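Side-chain contacts in methylmalonyl-CoA epimerase, mitochondrial (Homo sapiens, PDB 3RMU), which interconverts the (R) and (S) forms of methylmalonyl-CoA in mitochondrial propionyl-CoA metabolism, with a cobalt ion bound in its active site: residues L6-I11 against G110-P115; M78-I83 against V116-P121. One frame throughout, in Å; residues are numbered along the deposited sequence.

Contacts 1 and 2 lie on the same cobalt ion, their centres about 9 Å apart. Along the chain their segments alternate: 6-11, then 78-83, then 110-115 and, directly after it, 116-121. Strands 3-12 and 77-85 are antiparallel neighbours at the middle of one mixed sheet, joined by backbone hydrogen bonds such as Ala10 to His79 and Asn7 to Cys82. Each brings one metal histidine, His8 in contact 1 and His80 in contact 2, and each histidine is the second residue of a classic beta bulge. The later segments supply His112 and Phe118, which approach these two rings, while Glu130 of strand 129-133 completes the protein ligands.

Contact 1: residues L6-I11 against G110-P115. With CO (cobalt (II) ion), chain E.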
# COMPACT_ATOMS: atom_id res chain seq x y z
N LEU A 6 0.91 -5.00 9.57
CA LEU A 6 1.51 -4.21 8.51
C LEU A 6 2.37 -3.15 9.16
O LEU A 6 1.87 -2.26 9.83
CB LEU A 6 0.45 -3.57 7.60
CG LEU A 6 1.04 -2.74 6.45
CD1 LEU A 6 1.30 -3.70 5.36
CD2 LEU A 6 0.05 -1.66 6.03
N ASN A 7 3.67 -3.27 8.99
CA ASN A 7 4.65 -2.31 9.48
C ASN A 7 4.63 -1.01 8.65
O ASN A 7 4.55 0.06 9.20
CB ASN A 7 6.02 -2.97 9.52
CG ASN A 7 7.08 -2.07 10.03
OD1 ASN A 7 7.55 -1.17 9.33
ND2 ASN A 7 7.49 -2.30 11.27
N HIS A 8 4.67 -1.09 7.33
CA HIS A 8 4.59 0.10 6.50
C HIS A 8 4.09 -0.21 5.11
O HIS A 8 4.15 -1.37 4.66
CB HIS A 8 5.96 0.85 6.40
CG HIS A 8 7.13 0.05 5.88
ND1 HIS A 8 8.00 -0.62 6.72
CD2 HIS A 8 7.68 -0.04 4.63
CE1 HIS A 8 8.97 -1.16 6.00
NE2 HIS A 8 8.79 -0.84 4.72
N VAL A 9 3.57 0.83 4.46
CA VAL A 9 3.36 0.83 3.02
C VAL A 9 4.42 1.78 2.51
O VAL A 9 4.52 2.88 3.03
CB VAL A 9 1.96 1.29 2.61
CG1 VAL A 9 1.88 1.43 1.09
CG2 VAL A 9 0.97 0.30 3.05
N ALA A 10 5.22 1.36 1.53
CA ALA A 10 6.32 2.20 1.00
C ALA A 10 5.84 2.82 -0.32
O ALA A 10 5.34 2.11 -1.19
CB ALA A 10 7.57 1.36 0.64
N ILE A 11 6.00 4.12 -0.43
CA ILE A 11 5.65 4.89 -1.65
C ILE A 11 6.91 5.55 -2.17
O ILE A 11 7.57 6.27 -1.42
CB ILE A 11 4.60 6.02 -1.36
CG1 ILE A 11 3.39 5.53 -0.57
CG2 ILE A 11 4.19 6.75 -2.69
CD1 ILE A 11 2.63 4.42 -1.13
N GLY A 110 17.51 -4.62 7.01
CA GLY A 110 16.79 -3.46 6.43
C GLY A 110 16.98 -2.16 7.20
O GLY A 110 17.75 -2.11 8.18
N ALA A 111 16.27 -1.10 6.80
CA ALA A 111 16.54 0.25 7.35
C ALA A 111 16.20 0.38 8.83
O ALA A 111 16.72 1.29 9.52
CB ALA A 111 15.81 1.30 6.59
N HIS A 112 15.37 -0.54 9.34
CA HIS A 112 14.98 -0.50 10.74
C HIS A 112 15.99 -1.22 11.64
O HIS A 112 15.81 -1.29 12.86
CB HIS A 112 13.58 -1.09 10.92
CG HIS A 112 12.54 -0.50 10.00
ND1 HIS A 112 11.43 -1.21 9.60
CD2 HIS A 112 12.46 0.70 9.38
CE1 HIS A 112 10.70 -0.46 8.80
NE2 HIS A 112 11.31 0.70 8.64
N GLY A 113 17.05 -1.74 11.03
CA GLY A 113 18.07 -2.47 11.77
C GLY A 113 17.67 -3.91 12.04
O GLY A 113 18.32 -4.58 12.84
N LYS A 114 16.60 -4.39 11.37
CA LYS A 114 16.06 -5.75 11.58
C LYS A 114 16.25 -6.60 10.33
O LYS A 114 16.31 -6.06 9.23
CB LYS A 114 14.57 -5.67 11.89
CG LYS A 114 14.23 -5.03 13.23
CD LYS A 114 14.22 -6.08 14.33
CE LYS A 114 13.87 -5.47 15.68
NZ LYS A 114 12.62 -4.67 15.60
N PRO A 115 16.38 -7.94 10.48
CA PRO A 115 16.52 -8.75 9.26
C PRO A 115 15.23 -8.69 8.42
O PRO A 115 14.15 -8.63 9.00
CB PRO A 115 16.77 -10.17 9.79
CG PRO A 115 16.57 -10.14 11.27
CD PRO A 115 16.41 -8.73 11.72
CO CO E . 10.27 -1.26 3.43
O HOH W 1 12.51 -1.25 2.84
O HOH W 2 11.97 -0.61 4.93
O HOH W 3 10.59 1.01 3.01
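Asn7 and His8 meet His112 mainly at CE1 of its ring, and the two segments bury just 93 Å² against each other. Asn7 extends its amide with CG opposite the backbone N (chi1 -179°), which carries OD1 out to both rings. Asn7 OD1 lies 3.3 Å from His112 CE1. On the His8 side, CE1 approaches His112 CE1 to 3.4 Å. The two imidazoles form an oblique pair, neither stacked nor edge-to-face, with planes at 82° and centroids 5.2 Å apart; ND1 of His8 lies at the edge of the His112 ring, near its plane.

The polar interactions hold the His8 ring in place. His8 ND1 donates to Asn7 OD1 over 2.7 Å in a nearly straight bond (166°), the acceptor lying close to the imidazole plane. This leaves NE2, across the ring, to bind the cobalt at 2.0 Å, so Asn7 acts as a second-shell residue that fixes the rotation of a first-shell ligand. Asn7 is itself held by a bond from ND2 to Glu84. Both nitrogens of His112 are engaged as well, NE2 by Glu55 and ND1 by Glu132.

In the backbone, a classic beta bulge sets Asn7 and His8 together opposite Cys82, which lets consecutive side chains turn to the same side. His112 rides on a type I beta turn from Gly110 to Gly113. That turn belongs to the loop joining strands 108-109 and 115-119; from it the His112 side chain extends to strand 3-12, which lies between strands 53-59 and 77-85.

Contact 2: residues M78-I83 against V116-P121; sequences MHHICI and VIFLHP. With CO (cobalt (II) ion), chain E.
His80 presents a face of its imidazole to the edge of Phe118. At CB the ring turns into the position between the backbone N and the carbonyl carbon (chi1 65°), which lifts it off strand 77-85 toward the metal, and the side chain rests on Ala10 of strand 3-12. From CG the ring branches two ways. Along one branch, ND1 donates to His79 ND1 at 3.1 Å with an essentially straight geometry (179°), each nitrogen lying in or near the plane of the other ring. The bond fixes the rotation of His80, and His79 is in turn packed edge-to-face with Phe69. CE1, between ND1 and NE2, comes 2.9 Å from the cobalt as a result of the NE2 bond, without being a ligand.

The two histidines are consecutive yet face the same way because they share a classic beta bulge opposite Ala10. In the vicinal oxygen chelate (VOC) fold, paired beta-alpha-beta-beta-beta modules curve a sheet around a metal site, and His80 is one of the three protein ligands set in that concavity here.

Along the other branch, CD2 makes the nearest approach to Phe118, 4.2 Å from its CE1. Phe118 CE1 sits 4.1 Å above the His80 plane, over the ring centre, in a T-shaped pair with centroids 5.5 Å apart and planes at 82°. At the tip, NE2 binds cobalt at 2.0 Å. His8 and Glu130 are the other protein ligands, and three waters, of which 1 and 3 lie 2.3 Å from the cobalt, bring the coordination to six. Phe118, on strand 115-119, also packs against Glu130.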
# COMPACT_ATOMS: atom_id res chain seq x y z
N MET A 78 3.14 3.28 -5.28
CA MET A 78 3.25 2.31 -4.22
C MET A 78 4.33 1.31 -4.65
O MET A 78 4.28 0.76 -5.76
CB MET A 78 1.89 1.62 -3.94
CG MET A 78 0.74 2.66 -3.60
SD MET A 78 -0.98 2.09 -3.70
CE MET A 78 -0.90 0.99 -2.27
N HIS A 79 5.32 1.13 -3.81
CA HIS A 79 6.49 0.32 -4.14
C HIS A 79 6.44 -1.04 -3.42
O HIS A 79 6.70 -2.07 -4.05
CB HIS A 79 7.78 1.06 -3.82
CG HIS A 79 9.00 0.31 -4.22
ND1 HIS A 79 9.74 -0.45 -3.34
CD2 HIS A 79 9.62 0.20 -5.42
CE1 HIS A 79 10.73 -1.03 -3.99
NE2 HIS A 79 10.68 -0.65 -5.25
N HIS A 80 6.15 -1.08 -2.11
CA HIS A 80 6.05 -2.38 -1.42
C HIS A 80 5.18 -2.27 -0.18
O HIS A 80 4.89 -1.17 0.27
CB HIS A 80 7.43 -3.02 -1.06
CG HIS A 80 8.28 -2.27 -0.06
ND1 HIS A 80 9.22 -1.34 -0.44
CD2 HIS A 80 8.39 -2.38 1.30
CE1 HIS A 80 9.86 -0.89 0.63
NE2 HIS A 80 9.38 -1.50 1.70
N ILE A 81 4.78 -3.41 0.37
CA ILE A 81 4.19 -3.46 1.72
C ILE A 81 5.13 -4.24 2.60
O ILE A 81 5.79 -5.19 2.15
CB ILE A 81 2.80 -4.07 1.69
CG1 ILE A 81 2.79 -5.47 1.03
CG2 ILE A 81 1.82 -3.13 0.91
CD1 ILE A 81 1.43 -6.22 1.16
N CYS A 82 5.19 -3.89 3.88
CA CYS A 82 6.04 -4.60 4.77
C CYS A 82 5.22 -5.20 5.88
O CYS A 82 4.52 -4.48 6.60
CB CYS A 82 7.14 -3.71 5.34
SG CYS A 82 8.12 -4.52 6.62
N ILE A 83 5.28 -6.52 5.99
CA ILE A 83 4.54 -7.25 7.02
C ILE A 83 5.51 -7.91 8.02
O ILE A 83 6.54 -8.51 7.66
CB ILE A 83 3.57 -8.30 6.39
CG1 ILE A 83 2.69 -7.68 5.30
CG2 ILE A 83 2.66 -8.98 7.48
CD1 ILE A 83 1.79 -8.70 4.59
N VAL A 116 15.36 -8.66 7.08
CA VAL A 116 14.21 -8.68 6.17
C VAL A 116 14.46 -9.57 4.99
O VAL A 116 15.59 -9.85 4.65
CB VAL A 116 13.90 -7.26 5.55
CG1 VAL A 116 13.60 -6.22 6.65
CG2 VAL A 116 15.08 -6.81 4.70
N ILE A 117 13.37 -9.99 4.36
CA ILE A 117 13.40 -10.69 3.07
C ILE A 117 12.28 -10.13 2.18
O ILE A 117 11.26 -9.62 2.68
CB ILE A 117 13.23 -12.22 3.26
CG1 ILE A 117 13.40 -12.98 1.93
CG2 ILE A 117 11.88 -12.58 3.90
CD1 ILE A 117 14.18 -14.30 2.05
N PHE A 118 12.47 -10.19 0.87
CA PHE A 118 11.45 -9.72 -0.05
C PHE A 118 10.89 -10.90 -0.87
O PHE A 118 11.63 -11.81 -1.26
CB PHE A 118 12.02 -8.64 -0.98
CG PHE A 118 12.23 -7.29 -0.29
CD1 PHE A 118 11.26 -6.30 -0.39
CD2 PHE A 118 13.39 -7.03 0.43
CE1 PHE A 118 11.45 -5.03 0.22
CE2 PHE A 118 13.58 -5.78 1.07
CZ PHE A 118 12.61 -4.79 0.95
N LEU A 119 9.58 -10.90 -1.08
CA LEU A 119 8.90 -11.80 -2.03
C LEU A 119 8.36 -10.97 -3.18
O LEU A 119 7.61 -10.01 -2.99
CB LEU A 119 7.70 -12.51 -1.38
CG LEU A 119 7.90 -13.38 -0.14
CD1 LEU A 119 8.81 -12.75 0.84
CD2 LEU A 119 6.56 -13.62 0.52
N HIS A 120 8.71 -11.36 -4.39
CA HIS A 120 8.24 -10.62 -5.56
C HIS A 120 6.82 -11.05 -5.96
O HIS A 120 6.25 -11.99 -5.37
CB HIS A 120 9.30 -10.73 -6.66
CG HIS A 120 10.61 -10.13 -6.25
ND1 HIS A 120 11.37 -10.63 -5.21
CD2 HIS A 120 11.28 -9.04 -6.70
CE1 HIS A 120 12.45 -9.89 -5.05
NE2 HIS A 120 12.42 -8.92 -5.95
N PRO A 121 6.20 -10.32 -6.90
CA PRO A 121 4.84 -10.67 -7.33
C PRO A 121 4.75 -11.92 -8.22
O PRO A 121 4.00 -11.92 -9.19
CB PRO A 121 4.38 -9.42 -8.11
CG PRO A 121 5.44 -8.36 -7.87
CD PRO A 121 6.69 -9.09 -7.55
CO CO E . 10.27 -1.26 3.43
O HOH W 1 12.51 -1.25 2.84
O HOH W 2 11.97 -0.61 4.93
O HOH W 3 10.59 1.01 3.01